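Local coordinates for B-agarase (Agarivorans gilvus, PDB 5Z6P), which acts as an agarase of glycoside hydrolase family 50, probably hydrolysing beta-galactosidic bonds of the agar polysaccharide, at residues F301-D306 and R753-M758; T437-Y442 and K492-D497; R483-V488 and K607-N612; V601-L606 and A634-V639. All blocks are in the same frame, centred on the assembly; numbering follows the deposited sequence.

Interaction 1 (F301-D306 and R753-M758); sequences FATGLD and RVNQSM
Thr303 and Asn755 face each other with their CA atoms 7.6 Å apart, and Phe301 and Met758 form a second, slightly wider pair at 8.2 Å. The strand offers alternate residues to the helix: Phe301 and Thr303 point toward it and Ala302 points away. The helix answers with Asn755 and Met758, three residues apart and so nearly one turn along the same face. Across this buried interface runs a single hydrogen bond, from Thr303 OG1 to Asn755 OD1 at 2.8 Å. The hydroxyl stands 44° out of the carbonyl plane and thus approaches from above the amide instead of along a lone pair. Asn755 ND2 is engaged with Trp428 O, and with both ends of the amide in use its rotation is fixed. Thr303 serves two purposes because its OG1 sits between the backbone N and carbonyl carbon (chi1 56°), which leaves CG2 to meet Met758 SD tip to tip at 3.6 Å. Beyond CG the methionine is extended, carrying its sulfur into the angle between Thr303 and Phe301. There SD lies 3.8 Å from Phe301 CD2 and 5.0 Å from the ring centroid, 66° off the normal, an oblique Met-aromatic contact. Met700 and Val704 of helix 689-704 close on the same strand face. Strand 299-305 pairs in parallel with strand 709-714, and helix 745-762, near the C-terminus, packs on a face of strand 299-305, consistent with the closure of the (beta/alpha)8 barrel known for this family.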
# COMPACT_ATOMS: atom_id res chain seq x y z
N PHE A 301 -19.64 9.62 -7.80
CA PHE A 301 -18.85 8.94 -6.81
C PHE A 301 -17.84 8.08 -7.58
O PHE A 301 -18.21 7.36 -8.51
CB PHE A 301 -19.75 8.12 -5.89
CG PHE A 301 -19.04 7.53 -4.69
CD1 PHE A 301 -18.93 8.26 -3.51
CD2 PHE A 301 -18.51 6.25 -4.74
CE1 PHE A 301 -18.29 7.72 -2.40
CE2 PHE A 301 -17.86 5.70 -3.64
CZ PHE A 301 -17.76 6.43 -2.47
N ALA A 302 -16.57 8.18 -7.23
CA ALA A 302 -15.50 7.58 -8.05
C ALA A 302 -15.08 6.19 -7.59
O ALA A 302 -14.51 6.04 -6.52
CB ALA A 302 -14.27 8.50 -8.07
N THR A 303 -15.35 5.17 -8.41
CA THR A 303 -14.86 3.83 -8.11
C THR A 303 -14.07 3.30 -9.30
O THR A 303 -14.47 3.51 -10.45
CB THR A 303 -16.00 2.83 -7.75
OG1 THR A 303 -16.96 2.79 -8.81
CG2 THR A 303 -16.70 3.26 -6.45
N GLY A 304 -12.96 2.64 -9.03
CA GLY A 304 -12.09 2.16 -10.10
C GLY A 304 -10.79 1.58 -9.59
O GLY A 304 -10.58 1.52 -8.38
N LEU A 305 -9.92 1.18 -10.51
CA LEU A 305 -8.69 0.48 -10.18
C LEU A 305 -7.45 1.28 -10.57
O LEU A 305 -7.47 2.04 -11.53
CB LEU A 305 -8.65 -0.88 -10.89
CG LEU A 305 -9.93 -1.71 -10.88
CD1 LEU A 305 -9.74 -3.00 -11.69
CD2 LEU A 305 -10.37 -2.03 -9.47
N ASP A 306 -6.39 1.11 -9.80
CA ASP A 306 -5.12 1.72 -10.09
C ASP A 306 -4.27 0.85 -11.03
O ASP A 306 -4.54 -0.34 -11.19
CB ASP A 306 -4.35 1.97 -8.81
CG ASP A 306 -5.05 2.92 -7.87
OD1 ASP A 306 -5.73 3.87 -8.34
OD2 ASP A 306 -4.94 2.69 -6.66
N ARG A 753 -21.82 -5.59 -6.96
CA ARG A 753 -22.69 -5.30 -5.83
C ARG A 753 -22.45 -3.88 -5.30
O ARG A 753 -23.39 -3.13 -5.12
CB ARG A 753 -22.51 -6.33 -4.71
CG ARG A 753 -22.94 -7.77 -5.11
CD ARG A 753 -23.08 -8.66 -3.89
NE ARG A 753 -21.85 -8.69 -3.12
CZ ARG A 753 -20.81 -9.48 -3.36
NH1 ARG A 753 -20.87 -10.36 -4.36
NH2 ARG A 753 -19.73 -9.41 -2.60
N VAL A 754 -21.20 -3.52 -5.06
CA VAL A 754 -20.89 -2.16 -4.63
C VAL A 754 -21.39 -1.10 -5.62
O VAL A 754 -22.11 -0.17 -5.25
CB VAL A 754 -19.39 -1.96 -4.42
CG1 VAL A 754 -19.08 -0.46 -4.21
CG2 VAL A 754 -18.88 -2.83 -3.24
N ASN A 755 -21.02 -1.27 -6.88
CA ASN A 755 -21.25 -0.26 -7.89
C ASN A 755 -22.72 -0.07 -8.26
O ASN A 755 -23.11 1.02 -8.67
CB ASN A 755 -20.43 -0.59 -9.14
CG ASN A 755 -18.93 -0.32 -8.95
OD1 ASN A 755 -18.54 0.53 -8.17
ND2 ASN A 755 -18.11 -1.05 -9.68
N GLN A 756 -23.53 -1.11 -8.10
CA GLN A 756 -24.95 -1.02 -8.41
C GLN A 756 -25.73 -0.46 -7.22
O GLN A 756 -26.79 0.12 -7.40
CB GLN A 756 -25.52 -2.39 -8.81
CG GLN A 756 -25.82 -3.31 -7.64
CD GLN A 756 -26.65 -4.53 -8.02
OE1 GLN A 756 -27.37 -4.51 -9.02
NE2 GLN A 756 -26.55 -5.60 -7.22
N SER A 757 -25.19 -0.60 -6.02
CA SER A 757 -25.88 -0.10 -4.84
C SER A 757 -25.43 1.29 -4.36
O SER A 757 -26.22 2.01 -3.76
CB SER A 757 -25.74 -1.11 -3.70
OG SER A 757 -24.53 -0.92 -2.99
N MET A 758 -24.18 1.67 -4.60
CA MET A 758 -23.60 2.87 -3.99
C MET A 758 -24.37 4.17 -4.23
O MET A 758 -24.55 4.95 -3.31
CB MET A 758 -22.14 3.07 -4.45
CG MET A 758 -21.97 3.28 -5.95
SD MET A 758 -20.25 3.30 -6.48
CE MET A 758 -20.44 3.74 -8.19

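Interaction 2 (T437-Y442 and K492-D497); sequences TAPEFY and KNEIKD
Tyr442 lays its ring edge against the last turn of the helix, where Glu494 and Ile495 receive it. With CG beside the backbone N and anti to the carbonyl carbon (chi1 -70°), the ring folds back over its own 3-10 segment, and Pro439 CA lies over the centre of one face, 3.5 Å above the plane. The orientation leaves CD2 and CE2 for the helix. CD2 comes within 3.7 Å of Glu494 O, near the ring plane, and stands 3.8 Å from Ile495 CG2, which approaches obliquely. CE2 meets Glu494 CB at the same separation. Glu494 takes a similar first torsion and then runs extended (chi2 165°), so its stem crosses both Tyr442 and the proline at a slant: CG packs on Pro439 CB, and OE2 reaches to 4.0 Å from Pro439 CG. Ring and carboxylate planes are turned 71° apart, which rules out stacking between them. Phe449 stacks on the tyrosine from strand 449-453. The helix ends here, with Lys496 the first residue to leave helical angles; its NZ swings back to bond Asn493 O at 3.0 Å.

Direct polar bonds between the segments are absent, and two waters supply the link. One donates to both Pro439 O and Glu494 O. The other accepts from Tyr442 OH at 2.7 Å, but its modelled distance to Glu494 OE1 is doubtfully short. The chemistry is therefore divided: apolar carbons make the touch, while the two carbonyls are bridged by one water, and the phenol and carboxylate probably by another.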
# COMPACT_ATOMS: atom_id res chain seq x y z
N THR A 437 -3.15 5.35 -14.83
CA THR A 437 -3.74 4.86 -16.06
C THR A 437 -2.86 5.31 -17.23
O THR A 437 -2.48 6.48 -17.29
CB THR A 437 -5.18 5.37 -16.23
OG1 THR A 437 -6.04 4.74 -15.28
CG2 THR A 437 -5.69 5.07 -17.62
N ALA A 438 -2.52 4.40 -18.14
CA ALA A 438 -1.72 4.75 -19.32
C ALA A 438 -2.40 5.85 -20.12
O ALA A 438 -3.59 5.80 -20.34
CB ALA A 438 -1.48 3.54 -20.20
N PRO A 439 -1.62 6.85 -20.56
CA PRO A 439 -2.14 8.02 -21.26
C PRO A 439 -2.82 7.64 -22.57
O PRO A 439 -3.56 8.44 -23.11
CB PRO A 439 -0.90 8.87 -21.51
CG PRO A 439 0.12 8.37 -20.57
CD PRO A 439 -0.15 6.91 -20.43
N GLU A 440 -2.54 6.44 -23.07
CA GLU A 440 -3.26 5.92 -24.21
C GLU A 440 -4.77 5.80 -23.95
O GLU A 440 -5.55 5.75 -24.89
CB GLU A 440 -2.71 4.55 -24.62
CG GLU A 440 -1.41 4.60 -25.41
CD GLU A 440 -0.18 4.62 -24.52
OE1 GLU A 440 -0.31 4.64 -23.28
OE2 GLU A 440 0.93 4.62 -25.07
N PHE A 441 -5.17 5.74 -22.68
CA PHE A 441 -6.58 5.59 -22.34
C PHE A 441 -7.29 6.94 -22.25
O PHE A 441 -8.52 7.00 -22.18
CB PHE A 441 -6.77 4.87 -21.00
CG PHE A 441 -6.57 3.38 -21.06
CD1 PHE A 441 -7.63 2.55 -21.38
CD2 PHE A 441 -5.34 2.82 -20.77
CE1 PHE A 441 -7.48 1.17 -21.42
CE2 PHE A 441 -5.18 1.43 -20.81
CZ PHE A 441 -6.26 0.62 -21.14
N TYR A 442 -6.51 8.02 -22.26
CA TYR A 442 -7.03 9.33 -21.91
C TYR A 442 -7.99 9.92 -22.96
O TYR A 442 -8.76 10.80 -22.65
CB TYR A 442 -5.90 10.32 -21.65
CG TYR A 442 -5.08 10.09 -20.38
CD1 TYR A 442 -5.38 9.07 -19.49
CD2 TYR A 442 -3.99 10.91 -20.09
CE1 TYR A 442 -4.63 8.87 -18.36
CE2 TYR A 442 -3.24 10.73 -18.97
CZ TYR A 442 -3.55 9.71 -18.10
OH TYR A 442 -2.78 9.55 -16.98
N LYS A 492 -0.81 18.22 -19.03
CA LYS A 492 -1.67 18.95 -19.94
C LYS A 492 -1.56 18.38 -21.34
O LYS A 492 -2.55 18.23 -22.03
CB LYS A 492 -1.35 20.43 -19.94
CG LYS A 492 -2.26 21.23 -20.86
CD LYS A 492 -1.83 22.67 -20.91
CE LYS A 492 -2.72 23.49 -21.84
NZ LYS A 492 -4.05 23.80 -21.25
N ASN A 493 -0.33 18.08 -21.76
CA ASN A 493 -0.08 17.46 -23.05
C ASN A 493 -0.74 16.06 -23.14
O ASN A 493 -1.14 15.63 -24.21
CB ASN A 493 1.42 17.37 -23.30
CG ASN A 493 1.75 17.13 -24.75
OD1 ASN A 493 1.06 17.61 -25.64
ND2 ASN A 493 2.83 16.40 -25.00
N GLU A 494 -0.86 15.39 -22.00
CA GLU A 494 -1.47 14.07 -21.97
C GLU A 494 -2.99 14.16 -22.01
O GLU A 494 -3.63 13.43 -22.74
CB GLU A 494 -1.05 13.30 -20.71
CG GLU A 494 0.32 12.66 -20.77
CD GLU A 494 0.81 12.25 -19.38
OE1 GLU A 494 0.10 12.50 -18.38
OE2 GLU A 494 1.90 11.68 -19.29
N ILE A 495 -3.58 15.05 -21.21
CA ILE A 495 -5.02 14.99 -21.06
C ILE A 495 -5.70 15.95 -22.02
O ILE A 495 -6.92 15.89 -22.21
CB ILE A 495 -5.46 15.29 -19.59
CG1 ILE A 495 -5.25 16.76 -19.21
CG2 ILE A 495 -4.80 14.30 -18.60
CD1 ILE A 495 -6.16 17.23 -18.09
N LYS A 496 -4.92 16.82 -22.65
CA LYS A 496 -5.43 17.76 -23.64
C LYS A 496 -6.73 18.45 -23.20
O LYS A 496 -7.68 18.52 -23.97
CB LYS A 496 -5.64 17.03 -24.97
CG LYS A 496 -4.35 16.43 -25.53
CD LYS A 496 -4.55 15.70 -26.85
CE LYS A 496 -3.23 15.11 -27.37
NZ LYS A 496 -2.62 14.14 -26.40
N ASP A 497 -6.76 18.90 -21.94
CA ASP A 497 -7.90 19.62 -21.37
C ASP A 497 -9.25 18.88 -21.33
O ASP A 497 -10.29 19.52 -21.13
CB ASP A 497 -8.09 20.96 -22.12
CG ASP A 497 -6.89 21.91 -21.96
OD1 ASP A 497 -5.77 21.43 -21.72
OD2 ASP A 497 -7.07 23.14 -22.06
O HOH W 1 -2.43 11.10 -24.19
O HOH W 2 -1.19 11.61 -16.45

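Interaction 3 (R483-V488 and K607-N612); sequences RAAATV and KKQLPN
Gln609 reaches across to helix 478-495 and supplies the polar part of the contact: its NE2 donates to Ala485 O at 3.3 Å. The bond is long and bent, with an angle of 141° at the hydrogen, and the donor is tilted 21° from the carbonyl plane. Stronger support for the amide comes from Ser489, one turn further along, whose OG lies within bonding reach of Gln609 OE1 and Ala485 O, with one proton to share between these two acceptors.

The apolar part centres on Val488. Its CG1, anti to the backbone N (chi1 175°), points into the flank of the extended glutamine, 3.7 Å from Gln609 CB and 3.6 Å from Gln609 NE2, so one methyl touches that side chain from CB to its amide. Leu610 adds only a loose touch, CD1 to Val488 CG1 at 4.5 Å.

The same residues are tied to their surroundings. Gln609 O accepts from Lys492 NZ, again on helix 478-495, and Leu610 touches Val491, Ile495 and, on strand 501-506, Ile504. Val488 also rests on Glu605 and Leu606 within helix 581-609. The end of that long helix thus lies against the middle of helix 478-495, and Thr487 and Leu610 both reach strand 501-506.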
# COMPACT_ATOMS: atom_id res chain seq x y z
N ARG A 483 10.09 22.91 -11.74
CA ARG A 483 9.89 21.48 -11.96
C ARG A 483 8.39 21.14 -11.87
O ARG A 483 7.90 20.29 -12.61
CB ARG A 483 10.71 20.64 -10.98
CG ARG A 483 12.24 20.78 -11.13
CD ARG A 483 12.70 20.56 -12.56
NE ARG A 483 12.15 19.33 -13.10
CZ ARG A 483 11.92 19.12 -14.39
NH1 ARG A 483 12.21 20.06 -15.27
NH2 ARG A 483 11.39 17.97 -14.79
N ALA A 484 7.68 21.81 -10.97
CA ALA A 484 6.23 21.61 -10.86
C ALA A 484 5.57 22.02 -12.18
O ALA A 484 4.69 21.31 -12.66
CB ALA A 484 5.63 22.41 -9.70
N ALA A 485 6.01 23.13 -12.76
CA ALA A 485 5.50 23.58 -14.05
C ALA A 485 5.71 22.55 -15.15
O ALA A 485 4.81 22.31 -15.95
CB ALA A 485 6.15 24.89 -14.46
N ALA A 486 6.91 21.97 -15.20
CA ALA A 486 7.27 20.93 -16.16
C ALA A 486 6.34 19.73 -16.03
O ALA A 486 5.88 19.17 -17.01
CB ALA A 486 8.71 20.50 -15.96
N THR A 487 6.08 19.33 -14.80
CA THR A 487 5.18 18.22 -14.51
C THR A 487 3.79 18.55 -15.05
O THR A 487 3.18 17.74 -15.75
CB THR A 487 5.10 17.94 -13.01
OG1 THR A 487 6.40 17.60 -12.52
CG2 THR A 487 4.10 16.79 -12.69
N VAL A 488 3.32 19.76 -14.76
CA VAL A 488 2.00 20.18 -15.18
C VAL A 488 1.90 20.22 -16.71
O VAL A 488 0.90 19.78 -17.28
CB VAL A 488 1.62 21.54 -14.60
CG1 VAL A 488 0.27 22.01 -15.17
CG2 VAL A 488 1.57 21.47 -13.09
N LYS A 607 -3.09 25.31 -11.69
CA LYS A 607 -4.18 26.19 -12.11
C LYS A 607 -3.77 27.13 -13.24
O LYS A 607 -4.63 27.56 -13.99
CB LYS A 607 -4.74 27.00 -10.93
CG LYS A 607 -5.38 26.17 -9.81
CD LYS A 607 -6.51 25.24 -10.30
CE LYS A 607 -7.12 24.42 -9.15
NZ LYS A 607 -8.29 23.58 -9.58
N LYS A 608 -2.47 27.41 -13.40
CA LYS A 608 -2.03 28.29 -14.49
C LYS A 608 -2.27 27.65 -15.84
O LYS A 608 -2.52 28.34 -16.82
CB LYS A 608 -0.53 28.64 -14.38
CG LYS A 608 -0.12 29.64 -13.27
CD LYS A 608 1.41 29.79 -13.23
CE LYS A 608 1.89 30.44 -11.94
NZ LYS A 608 3.34 30.77 -12.00
N GLN A 609 -2.17 26.33 -15.89
CA GLN A 609 -2.29 25.61 -17.16
C GLN A 609 -3.58 24.80 -17.26
O GLN A 609 -4.09 24.56 -18.35
CB GLN A 609 -1.09 24.69 -17.36
CG GLN A 609 0.26 25.39 -17.25
CD GLN A 609 1.40 24.48 -17.66
OE1 GLN A 609 1.35 23.86 -18.73
NE2 GLN A 609 2.42 24.39 -16.82
N LEU A 610 -4.12 24.41 -16.11
CA LEU A 610 -5.32 23.57 -16.08
C LEU A 610 -6.32 24.07 -15.05
O LEU A 610 -6.63 23.36 -14.10
CB LEU A 610 -4.95 22.11 -15.81
CG LEU A 610 -4.13 21.41 -16.89
CD1 LEU A 610 -3.55 20.08 -16.41
CD2 LEU A 610 -5.00 21.21 -18.12
N PRO A 611 -6.82 25.30 -15.24
CA PRO A 611 -7.58 25.98 -14.19
C PRO A 611 -8.91 25.32 -13.87
O PRO A 611 -9.50 25.66 -12.85
CB PRO A 611 -7.79 27.39 -14.78
CG PRO A 611 -7.77 27.19 -16.24
CD PRO A 611 -6.80 26.06 -16.49
N ASN A 612 -9.37 24.40 -14.70
CA ASN A 612 -10.70 23.81 -14.58
C ASN A 612 -10.71 22.42 -13.95
O ASN A 612 -11.76 21.83 -13.72
CB ASN A 612 -11.36 23.73 -15.95
CG ASN A 612 -11.58 25.08 -16.57
OD1 ASN A 612 -12.17 25.96 -15.95
ND2 ASN A 612 -11.10 25.27 -17.78

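Interaction 4 (V601-L606 and A634-V639); sequences VVKQEL and AKHVDV
Lys603 NZ donates to His636 O at 2.8 Å, the direct polar bond of this contact. It makes an angle of 125° at the oxygen, with the amine tilted 29° from the carbonyl plane. A water, modelled doubtfully close to NZ, may also connect the amine weakly to Lys635 O, the preceding backbone carbonyl of the loop.

How the lysine gets there is written in its torsions. It leaves the helix with CG anti to the backbone N, runs straight through CE, and bends only at the last bond (chi4 105°), which turns NZ onto the carbonyl. The methylene chain consequently lies alongside that oxygen, CD being 3.2 Å from His636 O. The two side chains cross at about a right angle, with Lys603 CD against His636 CB at 3.8 Å and in the plane of the imidazole at its edge, 3.9 Å from ND1. Asp638 OD1 is 4.8 Å from Lys603 NZ; the opposite charges are not in contact but may attract weakly.

Around this surface contact, the imidazole leans on Phe599 and Arg600 of the same long helix, and Lys635 forms a salt bridge with Glu592 earlier in that helix. Asp638 OD2 pairs with Lys607 and with the backbone of Tyr615 in strand 614-615. The loop between helix 627-634 and strand 640-643 is thereby held along the flank of helix 581-609.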
# COMPACT_ATOMS: atom_id res chain seq x y z
N VAL A 601 2.41 25.93 -4.05
CA VAL A 601 3.14 26.03 -5.31
C VAL A 601 2.55 25.07 -6.35
O VAL A 601 2.28 25.46 -7.48
CB VAL A 601 4.66 25.77 -5.14
CG1 VAL A 601 5.32 25.67 -6.48
CG2 VAL A 601 5.31 26.89 -4.29
N VAL A 602 2.32 23.82 -5.94
CA VAL A 602 1.72 22.84 -6.84
C VAL A 602 0.34 23.31 -7.30
O VAL A 602 0.06 23.28 -8.48
CB VAL A 602 1.59 21.45 -6.20
CG1 VAL A 602 0.80 20.50 -7.13
CG2 VAL A 602 2.96 20.86 -5.86
N LYS A 603 -0.52 23.73 -6.39
CA LYS A 603 -1.84 24.25 -6.77
C LYS A 603 -1.70 25.34 -7.84
O LYS A 603 -2.37 25.32 -8.87
CB LYS A 603 -2.60 24.79 -5.55
CG LYS A 603 -4.01 25.27 -5.83
CD LYS A 603 -4.50 26.20 -4.74
CE LYS A 603 -5.92 26.72 -5.01
NZ LYS A 603 -6.96 26.06 -4.15
N GLN A 604 -0.81 26.30 -7.59
CA GLN A 604 -0.67 27.45 -8.47
C GLN A 604 -0.25 27.05 -9.88
O GLN A 604 -0.82 27.51 -10.85
CB GLN A 604 0.31 28.47 -7.90
CG GLN A 604 -0.30 29.30 -6.79
CD GLN A 604 0.65 30.30 -6.22
OE1 GLN A 604 1.86 30.18 -6.36
NE2 GLN A 604 0.10 31.31 -5.54
N GLU A 605 0.76 26.19 -9.97
CA GLU A 605 1.26 25.76 -11.26
C GLU A 605 0.19 24.94 -11.98
O GLU A 605 0.04 25.06 -13.19
CB GLU A 605 2.56 24.98 -11.11
CG GLU A 605 3.70 25.83 -10.58
CD GLU A 605 3.94 27.06 -11.42
OE1 GLU A 605 4.04 26.93 -12.65
OE2 GLU A 605 4.03 28.15 -10.86
N LEU A 606 -0.55 24.11 -11.25
CA LEU A 606 -1.64 23.36 -11.88
C LEU A 606 -2.68 24.32 -12.46
O LEU A 606 -3.09 24.17 -13.59
CB LEU A 606 -2.31 22.40 -10.89
CG LEU A 606 -1.64 21.02 -10.87
CD1 LEU A 606 -2.18 20.17 -9.75
CD2 LEU A 606 -1.83 20.33 -12.19
N ALA A 634 -5.40 20.84 3.08
CA ALA A 634 -6.75 21.38 3.08
C ALA A 634 -6.82 22.86 2.60
O ALA A 634 -7.83 23.28 2.08
CB ALA A 634 -7.36 21.23 4.49
N LYS A 635 -5.72 23.61 2.72
CA LYS A 635 -5.68 25.03 2.31
C LYS A 635 -5.71 25.19 0.80
O LYS A 635 -6.10 26.23 0.30
CB LYS A 635 -4.43 25.75 2.84
CG LYS A 635 -4.23 25.69 4.33
CD LYS A 635 -2.98 26.45 4.78
CE LYS A 635 -2.78 26.29 6.27
NZ LYS A 635 -1.47 26.82 6.70
N HIS A 636 -5.25 24.17 0.09
CA HIS A 636 -4.95 24.34 -1.32
C HIS A 636 -5.52 23.26 -2.27
O HIS A 636 -5.82 23.57 -3.40
CB HIS A 636 -3.43 24.46 -1.52
CG HIS A 636 -2.81 25.62 -0.79
ND1 HIS A 636 -2.96 26.93 -1.21
CD2 HIS A 636 -2.07 25.68 0.34
CE1 HIS A 636 -2.35 27.73 -0.37
NE2 HIS A 636 -1.80 27.00 0.58
N VAL A 637 -5.66 22.02 -1.82
CA VAL A 637 -6.18 21.00 -2.72
C VAL A 637 -7.69 21.14 -2.89
O VAL A 637 -8.37 21.78 -2.10
CB VAL A 637 -5.85 19.57 -2.24
CG1 VAL A 637 -4.35 19.43 -1.99
CG2 VAL A 637 -6.65 19.21 -1.01
N ASP A 638 -8.21 20.54 -3.95
CA ASP A 638 -9.63 20.47 -4.15
C ASP A 638 -10.20 19.24 -3.42
O ASP A 638 -11.30 19.30 -2.85
CB ASP A 638 -9.94 20.43 -5.64
CG ASP A 638 -9.54 21.71 -6.35
OD1 ASP A 638 -9.94 22.80 -5.92
OD2 ASP A 638 -8.82 21.63 -7.35
N VAL A 639 -9.44 18.15 -3.44
CA VAL A 639 -9.81 16.92 -2.75
C VAL A 639 -8.59 16.42 -2.03
O VAL A 639 -7.50 16.39 -2.61
CB VAL A 639 -10.31 15.82 -3.71
CG1 VAL A 639 -10.66 14.55 -2.94
CG2 VAL A 639 -11.49 16.29 -4.51
O HOH W 3 -8.42 26.21 -2.13

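Interactions 2, 3 and 4 form a chain of neighbours. Helix 478-495 serves interactions 2 and 3, whose centres are 14 Å apart, and helix 581-609 serves interactions 3 and 4, 10 Å apart. Along the sequence, the segments of interaction 3 alternate with those of both neighbours, whereas interaction 2 closes before interaction 4 opens. Direct touches join them, Asp497 packing on Leu610 and Ala485 on Glu605. Interaction 1 stands apart, its centre 22 to 29 Å from the others, and its segments bracket all three in sequence. Contacts of two long helices with each other and with nearby loops thus build one flank, while a buried contact joins strand 299-305 to the C-terminal helix 745-762.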